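Local coordinates for insecticidal crystal protein Cry7Cal (Bacillus thuringiensis, PDB 5ZI1) that acts as an insecticidal toxin against locusts and, as a member of the delta endotoxin family, probably binds receptors in the target insect, at residues R304-E307 with A313-T316; G34-L39 with A158-A163; Y379-N382 with V386-E389; Q69-A74 with G138-V143. All coordinates share one frame; numbering follows the deposited sequence.

Interaction 1: residues R304-E307 with A313-T316; sequences RVVE and AIWT
R304 and I314 form the antiparallel hydrogen-bonded pair that ties the two segments, and two backbone bonds carry it. R304 N donates to I314 O over 2.9 Å, and I314 N returns to R304 O over 2.8 Å; N-H...O angles of 160° and 162° make both nearly straight. R304 O is also approached by A313 CA at 3.1 Å, a CA-H...O contact that gives this oxygen a second partner. The next pair along, V305 with A313, is non-hydrogen-bonded. The segments thus make the end of the hairpin of strands 294-306 and 312-324, the two inner strands of a four-stranded antiparallel sheet in the middle domain of the three-domain toxin; the short strand axes approach to 4.7 Å.

The side chains meet mainly through carbon atoms, the guanidinium face being the polar exception. A chi1 of 73° tucks R304 CG over its own main chain, and the extended chain beyond passes across T316 CG2, 3.6 Å from R304 CG; this methyl also lies at the guanidinium edge, near its plane. I314 sets CD1 over one guanidinium face, 4.0 Å from R304 NH1. The same I314 CD1 also comes within 4.3 Å of V306 CG1. T316 OG1 is hydrogen-bonded to T337 O, just beyond the adjacent strand 331-336.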
loop_
_atom_site.group_PDB
_atom_site.type_symbol
_atom_site.label_atom_id
_atom_site.label_comp_id
_atom_site.label_asym_id
_atom_site.label_seq_id
_atom_site.Cartn_x
_atom_site.Cartn_y
_atom_site.Cartn_z
ATOM N N ARG A 304 -31.178 16.305 0.709
ATOM C CA ARG A 304 -32.521 16.838 0.551
ATOM C C ARG A 304 -33.384 15.752 -0.063
ATOM O O ARG A 304 -32.877 14.790 -0.641
ATOM C CB ARG A 304 -32.549 18.107 -0.312
ATOM C CG ARG A 304 -32.326 17.857 -1.790
ATOM C CD ARG A 304 -32.294 19.167 -2.556
ATOM N NE ARG A 304 -31.811 18.963 -3.916
ATOM C CZ ARG A 304 -32.580 18.922 -4.997
ATOM N NH1 ARG A 304 -32.031 18.710 -6.186
ATOM N NH2 ARG A 304 -33.891 19.092 -4.893
ATOM N N VAL A 305 -34.697 15.918 0.089
ATOM C CA VAL A 305 -35.709 14.963 -0.353
ATOM C C VAL A 305 -36.282 15.432 -1.676
ATOM O O VAL A 305 -36.598 16.615 -1.849
ATOM C CB VAL A 305 -36.827 14.826 0.704
ATOM C CG1 VAL A 305 -37.851 13.791 0.277
ATOM C CG2 VAL A 305 -36.241 14.476 2.065
ATOM N N VAL A 306 -36.425 14.508 -2.614
ATOM C CA VAL A 306 -37.061 14.791 -3.891
ATOM C C VAL A 306 -38.158 13.761 -4.097
ATOM O O VAL A 306 -38.104 12.653 -3.560
ATOM C CB VAL A 306 -36.068 14.767 -5.073
ATOM C CG1 VAL A 306 -35.036 15.876 -4.915
ATOM C CG2 VAL A 306 -35.407 13.408 -5.166
ATOM N N GLU A 307 -39.152 14.136 -4.904
ATOM C CA GLU A 307 -40.330 13.299 -5.145
ATOM C C GLU A 307 -40.706 13.319 -6.628
ATOM O O GLU A 307 -41.737 13.871 -7.020
ATOM C CB GLU A 307 -41.495 13.762 -4.263
ATOM C CG GLU A 307 -42.671 12.815 -4.209
ATOM C CD GLU A 307 -43.517 12.985 -2.947
ATOM O OE1 GLU A 307 -44.126 11.995 -2.494
ATOM O OE2 GLU A 307 -43.582 14.110 -2.396
ATOM N N ALA A 313 -34.156 10.692 -0.320
ATOM C CA ALA A 313 -33.143 11.713 -0.130
ATOM C C ALA A 313 -31.976 11.482 -1.086
ATOM O O ALA A 313 -31.722 10.356 -1.524
ATOM C CB ALA A 313 -32.661 11.720 1.317
ATOM N N ILE A 314 -31.304 12.585 -1.442
ATOM C CA ILE A 314 -30.070 12.605 -2.215
ATOM C C ILE A 314 -29.138 13.594 -1.533
ATOM O O ILE A 314 -29.585 14.601 -0.972
ATOM C CB ILE A 314 -30.277 13.027 -3.690
ATOM C CG1 ILE A 314 -30.785 14.472 -3.752
ATOM C CG2 ILE A 314 -31.212 12.069 -4.441
ATOM C CD1 ILE A 314 -30.859 15.053 -5.155
ATOM N N TRP A 315 -27.830 13.324 -1.597
ATOM C CA TRP A 315 -26.885 14.257 -0.992
ATOM C C TRP A 315 -26.841 15.529 -1.816
ATOM O O TRP A 315 -26.827 15.481 -3.043
ATOM C CB TRP A 315 -25.461 13.685 -0.911
ATOM C CG TRP A 315 -25.289 12.420 -0.150
ATOM C CD1 TRP A 315 -26.266 11.568 0.259
ATOM C CD2 TRP A 315 -24.052 11.851 0.285
ATOM N NE1 TRP A 315 -25.717 10.500 0.920
ATOM C CE2 TRP A 315 -24.358 10.655 0.958
ATOM C CE3 TRP A 315 -22.719 12.246 0.183
ATOM C CZ2 TRP A 315 -23.381 9.842 1.513
ATOM C CZ3 TRP A 315 -21.747 11.439 0.740
ATOM C CH2 TRP A 315 -22.081 10.252 1.396
ATOM N N THR A 316 -26.820 16.674 -1.135
ATOM C CA THR A 316 -26.523 17.931 -1.810
ATOM C C THR A 316 -25.035 18.273 -1.742
ATOM O O THR A 316 -24.520 18.997 -2.606
ATOM C CB THR A 316 -27.334 19.059 -1.176
ATOM O OG1 THR A 316 -26.882 19.263 0.168
ATOM C CG2 THR A 316 -28.841 18.693 -1.131
#

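Interaction 2: residues G34-L39 with A158-A163; sequences GGIIGL and AELFGA
I36 of helix 33-47 faces L160 and F161 of helix 141-165 across a wide backbone gap: the nearest CA atoms, those of I36 and L160, are 10.0 Å apart. At that spacing the main chains stay clear of each other, and side chains alone bridge the two segments. The three touching residues, I36, L160 and F161, all lie on helical backbone; around I36 this is borne out by the G38 N to G34 O and L39 N to G35 O bonds. The interface is small, burying 109 Å² over both sides.

I36 divides its branches between the two partners. Its CD1 reaches toward L160, and the two side chains meet tip to tip, with I36 CD1 3.9 Å from L160 CD1. The shaft of the same isoleucine serves F161: I36 CG1 lies 3.9 Å from F161 CZ, at the edge of the ring and in its plane, while I36 CG2 comes within 4.1 Å of F161 CE2. The isoleucine thus meets the rim of the phenyl group. One face of the F161 ring is occupied by its own neighbour, L160 CB, which sits 3.7 Å above the plane over the ring centre. A chi1 of -44° swings the F161 ring under L160 CB and aims its CZ at I36.

F27, F153 and N157 also touch I36, extending this small cluster. The contact joins helix 33-47 to helix 141-165 within the helical bundle of the delta endotoxin N-terminal domain, which in this family is associated with pore formation.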
loop_
_atom_site.group_PDB
_atom_site.type_symbol
_atom_site.label_atom_id
_atom_site.label_comp_id
_atom_site.label_asym_id
_atom_site.label_seq_id
_atom_site.Cartn_x
_atom_site.Cartn_y
_atom_site.Cartn_z
ATOM N N GLY A 34 14.912 -20.290 13.638
ATOM C CA GLY A 34 13.638 -20.801 14.123
ATOM C C GLY A 34 12.459 -19.994 13.617
ATOM O O GLY A 34 11.460 -20.548 13.149
ATOM N N GLY A 35 12.558 -18.668 13.700
ATOM C CA GLY A 35 11.509 -17.832 13.145
ATOM C C GLY A 35 11.413 -17.949 11.636
ATOM O O GLY A 35 10.312 -17.994 11.080
ATOM N N ILE A 36 12.564 -17.985 10.950
ATOM C CA ILE A 36 12.569 -18.178 9.498
ATOM C C ILE A 36 11.808 -19.446 9.130
ATOM O O ILE A 36 11.061 -19.475 8.145
ATOM C CB ILE A 36 14.015 -18.209 8.968
ATOM C CG1 ILE A 36 14.601 -16.794 8.867
ATOM C CG2 ILE A 36 14.082 -18.889 7.619
ATOM C CD1 ILE A 36 14.394 -16.109 7.542
ATOM N N ILE A 37 11.973 -20.508 9.926
ATOM C CA ILE A 37 11.261 -21.752 9.661
ATOM C C ILE A 37 9.762 -21.554 9.831
ATOM O O ILE A 37 8.960 -22.045 9.028
ATOM C CB ILE A 37 11.791 -22.880 10.566
ATOM C CG1 ILE A 37 13.174 -23.345 10.089
ATOM C CG2 ILE A 37 10.807 -24.052 10.597
ATOM C CD1 ILE A 37 13.894 -24.244 11.080
ATOM N N GLY A 38 9.360 -20.811 10.860
ATOM C CA GLY A 38 7.948 -20.534 11.052
ATOM C C GLY A 38 7.368 -19.678 9.945
ATOM O O GLY A 38 6.225 -19.886 9.522
ATOM N N LEU A 39 8.143 -18.705 9.459
ATOM C CA LEU A 39 7.681 -17.896 8.337
ATOM C C LEU A 39 7.485 -18.752 7.088
ATOM O O LEU A 39 6.467 -18.637 6.397
ATOM C CB LEU A 39 8.659 -16.756 8.059
ATOM C CG LEU A 39 8.218 -15.900 6.870
ATOM C CD1 LEU A 39 6.862 -15.311 7.163
ATOM C CD2 LEU A 39 9.199 -14.801 6.545
ATOM N N ALA A 158 20.885 -16.968 2.437
ATOM C CA ALA A 158 22.326 -17.160 2.251
ATOM C C ALA A 158 23.121 -16.192 3.116
ATOM O O ALA A 158 24.125 -16.577 3.737
ATOM C CB ALA A 158 22.724 -17.004 0.777
ATOM N N GLU A 159 22.676 -14.935 3.203
ATOM C CA GLU A 159 23.403 -14.003 4.054
ATOM C C GLU A 159 23.209 -14.327 5.522
ATOM O O GLU A 159 24.120 -14.105 6.327
ATOM C CB GLU A 159 23.002 -12.548 3.765
ATOM C CG GLU A 159 23.709 -11.575 4.730
ATOM C CD GLU A 159 24.973 -10.988 4.088
ATOM O OE1 GLU A 159 25.160 -11.181 2.864
ATOM O OE2 GLU A 159 25.825 -10.389 4.796
ATOM N N LEU A 160 22.044 -14.865 5.888
ATOM C CA LEU A 160 21.823 -15.176 7.290
ATOM C C LEU A 160 22.592 -16.417 7.718
ATOM O O LEU A 160 23.216 -16.432 8.788
ATOM C CB LEU A 160 20.334 -15.373 7.570
ATOM C CG LEU A 160 19.401 -14.170 7.456
ATOM C CD1 LEU A 160 17.971 -14.673 7.456
ATOM C CD2 LEU A 160 19.637 -13.205 8.591
ATOM N N PHE A 161 22.552 -17.470 6.911
ATOM C CA PHE A 161 23.019 -18.769 7.355
ATOM C C PHE A 161 24.162 -19.339 6.520
ATOM O O PHE A 161 24.742 -20.356 6.927
ATOM C CB PHE A 161 21.855 -19.776 7.372
ATOM C CG PHE A 161 20.560 -19.236 7.978
ATOM C CD1 PHE A 161 20.513 -18.790 9.298
ATOM C CD2 PHE A 161 19.382 -19.222 7.233
ATOM C CE1 PHE A 161 19.328 -18.318 9.848
ATOM C CE2 PHE A 161 18.183 -18.755 7.782
ATOM C CZ PHE A 161 18.155 -18.300 9.084
ATOM N N GLY A 162 24.522 -18.712 5.394
ATOM C CA GLY A 162 25.519 -19.258 4.477
ATOM C C GLY A 162 26.843 -19.667 5.092
ATOM O O GLY A 162 27.255 -20.825 4.978
ATOM N N ALA A 163 27.508 -18.726 5.766
ATOM C CA ALA A 163 28.788 -19.029 6.404
ATOM C C ALA A 163 28.670 -20.202 7.369
ATOM O O ALA A 163 29.580 -21.034 7.454
ATOM C CB ALA A 163 29.324 -17.792 7.126
#

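Interaction 3: residues Y379-N382 with V386-E389; sequences YGIN and VLSE
The Y379 ring and the E389 carboxylate run side by side, pointing the same way with their planes 46° apart. E389 OE2 approaches the ring obliquely, 3.4 Å from Y379 CE2. The other flat group, the N382 amide, is crossed by V386: V386 CG2 touches N382 OD1 at 3.1 Å, and V386 N donates to the same N382 OD1 at 3.2 Å from 40° above the carbonyl plane. A chi1 of 75° folds the N382 amide back over its own main chain, toward V386.

Between these ends G380 and S388 form the hydrogen-bonded pair of an antiparallel hairpin, strands 369-382 and 387-393, the latter an outermost strand of its four-stranded sheet. G380 N to S388 O and S388 N to G380 O are each 2.9 Å and nearly straight. A weak N382 N to V386 O bond continues the ladder. On the face of Y379 and E389, I381 CG1 also packs on L387 CD2 at 3.9 Å.

The Y379 hydroxyl is hydrogen-bonded to R377 and Y407. The paired G380-S388 bonds set the register, whereas N382 OD1, accepting from both V386 N and S384 N, fixes the amide at the turn.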
loop_
_atom_site.group_PDB
_atom_site.type_symbol
_atom_site.label_atom_id
_atom_site.label_comp_id
_atom_site.label_asym_id
_atom_site.label_seq_id
_atom_site.Cartn_x
_atom_site.Cartn_y
_atom_site.Cartn_z
ATOM N N TYR A 379 -18.711 1.243 10.803
ATOM C CA TYR A 379 -18.294 0.366 11.892
ATOM C C TYR A 379 -16.887 0.758 12.331
ATOM O O TYR A 379 -15.950 0.740 11.515
ATOM C CB TYR A 379 -18.306 -1.097 11.462
ATOM C CG TYR A 379 -19.634 -1.648 10.997
ATOM C CD1 TYR A 379 -20.157 -1.304 9.750
ATOM C CD2 TYR A 379 -20.340 -2.557 11.776
ATOM C CE1 TYR A 379 -21.360 -1.829 9.305
ATOM C CE2 TYR A 379 -21.557 -3.092 11.336
ATOM C CZ TYR A 379 -22.062 -2.724 10.103
ATOM O OH TYR A 379 -23.267 -3.249 9.656
ATOM N N GLY A 380 -16.729 1.058 13.624
ATOM C CA GLY A 380 -15.482 1.586 14.130
ATOM C C GLY A 380 -14.994 0.850 15.363
ATOM O O GLY A 380 -15.735 0.128 16.026
ATOM N N ILE A 381 -13.713 1.053 15.665
ATOM C CA ILE A 381 -13.106 0.511 16.877
ATOM C C ILE A 381 -12.051 1.496 17.333
ATOM O O ILE A 381 -11.289 2.019 16.517
ATOM C CB ILE A 381 -12.505 -0.896 16.645
ATOM C CG1 ILE A 381 -12.030 -1.496 17.974
ATOM C CG2 ILE A 381 -11.367 -0.870 15.573
ATOM C CD1 ILE A 381 -11.495 -2.924 17.880
ATOM N N ASN A 382 -12.004 1.773 18.624
ATOM C CA ASN A 382 -11.069 2.790 19.088
ATOM C C ASN A 382 -9.917 2.146 19.848
ATOM O O ASN A 382 -9.879 0.931 20.055
ATOM C CB ASN A 382 -11.780 3.871 19.924
ATOM C CG ASN A 382 -12.172 3.415 21.340
ATOM O OD1 ASN A 382 -11.867 2.305 21.789
ATOM N ND2 ASN A 382 -12.857 4.307 22.055
ATOM N N VAL A 386 -13.015 -0.714 21.893
ATOM C CA VAL A 386 -14.459 -0.700 22.070
ATOM C C VAL A 386 -15.112 -0.471 20.706
ATOM O O VAL A 386 -14.819 0.511 20.012
ATOM C CB VAL A 386 -14.894 0.325 23.140
ATOM C CG1 VAL A 386 -14.032 0.158 24.365
ATOM C CG2 VAL A 386 -14.783 1.752 22.667
ATOM N N LEU A 387 -15.956 -1.416 20.297
ATOM C CA LEU A 387 -16.672 -1.278 19.036
ATOM C C LEU A 387 -17.678 -0.137 19.104
ATOM O O LEU A 387 -18.339 0.078 20.127
ATOM C CB LEU A 387 -17.396 -2.573 18.688
ATOM C CG LEU A 387 -16.481 -3.775 18.503
ATOM C CD1 LEU A 387 -17.289 -4.969 18.058
ATOM C CD2 LEU A 387 -15.400 -3.448 17.478
ATOM N N SER A 388 -17.783 0.603 18.008
ATOM C CA SER A 388 -18.782 1.644 17.864
ATOM C C SER A 388 -19.425 1.524 16.489
ATOM O O SER A 388 -18.895 0.889 15.573
ATOM C CB SER A 388 -18.185 3.036 18.056
ATOM O OG SER A 388 -17.288 3.333 17.000
ATOM N N GLU A 389 -20.593 2.130 16.372
ATOM C CA GLU A 389 -21.379 2.123 15.154
ATOM C C GLU A 389 -22.020 3.491 15.016
ATOM O O GLU A 389 -22.361 4.132 16.012
ATOM C CB GLU A 389 -22.449 1.027 15.193
ATOM C CG GLU A 389 -22.831 0.456 13.847
ATOM C CD GLU A 389 -23.316 -0.981 13.949
ATOM O OE1 GLU A 389 -24.485 -1.242 13.586
ATOM O OE2 GLU A 389 -22.529 -1.853 14.391
#

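Interaction 4: residues Q69-A74 with G138-V143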
loop_
_atom_site.group_PDB
_atom_site.type_symbol
_atom_site.label_atom_id
_atom_site.label_comp_id
_atom_site.label_asym_id
_atom_site.label_seq_id
_atom_site.Cartn_x
_atom_site.Cartn_y
_atom_site.Cartn_z
ATOM N N GLN A 69 -7.687 -9.884 -20.601
ATOM C CA GLN A 69 -6.824 -10.665 -21.478
ATOM C C GLN A 69 -6.654 -12.040 -20.864
ATOM O O GLN A 69 -6.199 -12.162 -19.722
ATOM C CB GLN A 69 -5.458 -10.001 -21.684
ATOM C CG GLN A 69 -4.688 -10.595 -22.860
ATOM C CD GLN A 69 -3.234 -10.911 -22.537
ATOM O OE1 GLN A 69 -2.455 -10.030 -22.155
ATOM N NE2 GLN A 69 -2.858 -12.172 -22.701
ATOM N N GLU A 70 -7.015 -13.070 -21.611
ATOM C CA GLU A 70 -6.878 -14.421 -21.095
ATOM C C GLU A 70 -5.452 -14.913 -21.333
ATOM O O GLU A 70 -4.696 -14.337 -22.108
ATOM C CB GLU A 70 -7.902 -15.360 -21.749
ATOM C CG GLU A 70 -8.449 -16.466 -20.824
ATOM C CD GLU A 70 -9.526 -15.966 -19.848
ATOM O OE1 GLU A 70 -9.643 -16.533 -18.727
ATOM O OE2 GLU A 70 -10.253 -15.004 -20.202
ATOM N N ILE A 71 -5.087 -15.974 -20.626
ATOM C CA ILE A 71 -3.823 -16.666 -20.810
ATOM C C ILE A 71 -4.103 -17.980 -21.530
ATOM O O ILE A 71 -5.085 -18.668 -21.227
ATOM C CB ILE A 71 -3.125 -16.910 -19.454
ATOM C CG1 ILE A 71 -3.070 -15.617 -18.638
ATOM C CG2 ILE A 71 -1.714 -17.443 -19.657
ATOM C CD1 ILE A 71 -2.634 -15.809 -17.201
ATOM N N THR A 72 -3.248 -18.320 -22.496
ATOM C CA THR A 72 -3.386 -19.583 -23.210
ATOM C C THR A 72 -3.049 -20.752 -22.292
ATOM O O THR A 72 -2.147 -20.662 -21.450
ATOM C CB THR A 72 -2.483 -19.612 -24.449
ATOM O OG1 THR A 72 -1.112 -19.379 -24.076
ATOM C CG2 THR A 72 -2.935 -18.565 -25.445
ATOM N N GLU A 73 -3.787 -21.857 -22.451
ATOM C CA GLU A 73 -3.588 -22.998 -21.564
ATOM C C GLU A 73 -2.145 -23.500 -21.591
ATOM O O GLU A 73 -1.672 -24.051 -20.593
ATOM C CB GLU A 73 -4.575 -24.117 -21.920
ATOM C CG GLU A 73 -3.995 -25.255 -22.754
ATOM C CD GLU A 73 -5.027 -26.335 -23.089
ATOM O OE1 GLU A 73 -4.725 -27.212 -23.934
ATOM O OE2 GLU A 73 -6.145 -26.315 -22.516
ATOM N N ALA A 74 -1.416 -23.293 -22.688
ATOM C CA ALA A 74 -0.031 -23.753 -22.719
ATOM C C ALA A 74 0.817 -22.997 -21.704
ATOM O O ALA A 74 1.722 -23.570 -21.086
ATOM C CB ALA A 74 0.556 -23.596 -24.119
ATOM N N GLY A 138 1.163 -9.101 -18.459
ATOM C CA GLY A 138 0.059 -8.501 -17.740
ATOM C C GLY A 138 -0.727 -9.481 -16.884
ATOM O O GLY A 138 -0.708 -9.407 -15.652
ATOM N N PRO A 139 -1.451 -10.415 -17.506
ATOM C CA PRO A 139 -2.313 -11.299 -16.698
ATOM C C PRO A 139 -1.538 -12.159 -15.710
ATOM O O PRO A 139 -2.134 -12.656 -14.749
ATOM C CB PRO A 139 -3.041 -12.146 -17.755
ATOM C CG PRO A 139 -2.186 -12.059 -18.962
ATOM C CD PRO A 139 -1.588 -10.688 -18.947
ATOM N N LEU A 140 -0.233 -12.321 -15.901
ATOM C CA LEU A 140 0.636 -13.092 -15.019
ATOM C C LEU A 140 1.280 -12.256 -13.922
ATOM O O LEU A 140 2.114 -12.783 -13.179
ATOM C CB LEU A 140 1.767 -13.753 -15.822
ATOM C CG LEU A 140 1.427 -14.928 -16.721
ATOM C CD1 LEU A 140 2.667 -15.381 -17.518
ATOM C CD2 LEU A 140 0.865 -16.051 -15.882
ATOM N N LEU A 141 0.934 -10.974 -13.806
ATOM C CA LEU A 141 1.729 -10.068 -12.980
ATOM C C LEU A 141 1.731 -10.480 -11.509
ATOM O O LEU A 141 2.791 -10.487 -10.868
ATOM C CB LEU A 141 1.228 -8.636 -13.144
ATOM C CG LEU A 141 2.075 -7.578 -12.440
ATOM C CD1 LEU A 141 3.583 -7.737 -12.811
ATOM C CD2 LEU A 141 1.555 -6.199 -12.811
ATOM N N THR A 142 0.569 -10.852 -10.956
ATOM C CA THR A 142 0.533 -11.192 -9.533
ATOM C C THR A 142 1.318 -12.467 -9.254
ATOM O O THR A 142 2.033 -12.558 -8.248
ATOM C CB THR A 142 -0.917 -11.331 -9.039
ATOM O OG1 THR A 142 -1.560 -10.060 -9.078
ATOM C CG2 THR A 142 -0.938 -11.803 -7.621
ATOM N N VAL A 143 1.213 -13.454 -10.142
ATOM C CA VAL A 143 2.072 -14.634 -10.028
ATOM C C VAL A 143 3.536 -14.220 -10.001
ATOM O O VAL A 143 4.327 -14.718 -9.192
ATOM C CB VAL A 143 1.788 -15.623 -11.177
ATOM C CG1 VAL A 143 2.788 -16.783 -11.156
ATOM C CG2 VAL A 143 0.344 -16.143 -11.090
#
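I71 makes the central contact, laying its CG1-CD1 arm across P139 and L140. I71 CG1 is 3.6 Å from P139 CB, and I71 CD1 meets L140 CD2 at 3.7 Å, so one isoleucine branch touches two consecutive residues. Q69 adds a second contact to the proline: its amide lies against the CG-CD side of the pyrrolidine ring, with Q69 OE1 3.4 Å from P139 CD. P139 is thereby touched at CB, CG and CD, and the summed buried area is 205 Å².

Behind these contacts, local bonds hold the groups in place. The Q69 chain bends at chi2 (-133°), folding its amide back so that Q69 NE2 donates to E70 O at 2.9 Å; the bond is bent, with an N-H...O angle of 136°. A weak bond from the same NE2 goes to G135 O. On the opposite segment a type I beta turn from G138 to L141, closed by L141 N to G138 O at 2.9 Å, presents P139 and L140 to the isoleucine. The backbone N of I71 is bonded to E64.

Further out, F136 touches Q69 and I71, I67 of helix 54-67 touches P139, and V75 and V76 of helix 73-101 meet L140 and I71. The contact thus joins the link between helices 54-67 and 73-101 to the turn leading into helix 141-165, packing of connections at the ends of helices in the bundle of the delta endotoxin N-terminal domain.

Interactions 2 and 4 belong to the helical N-terminal domain and both involve helix 141-165, interaction 2 near its end and interaction 4 in the turn that leads into it, with their nearest atoms about 16 Å apart; interaction 4 is nested along the chain within the loop that interaction 2 closes. Both are buried and rest mainly on apolar side chains, interaction 4 adding a glutamine amide against a proline. Interactions 1 and 3 are hairpins of the middle domain, partly buried, and their centres lie 29 Å apart. Their chemistry is chiefly main-chain hydrogen bonding: interaction 1 joins two inner strands of its sheet, and interaction 3 an outermost strand, with more exposed residues.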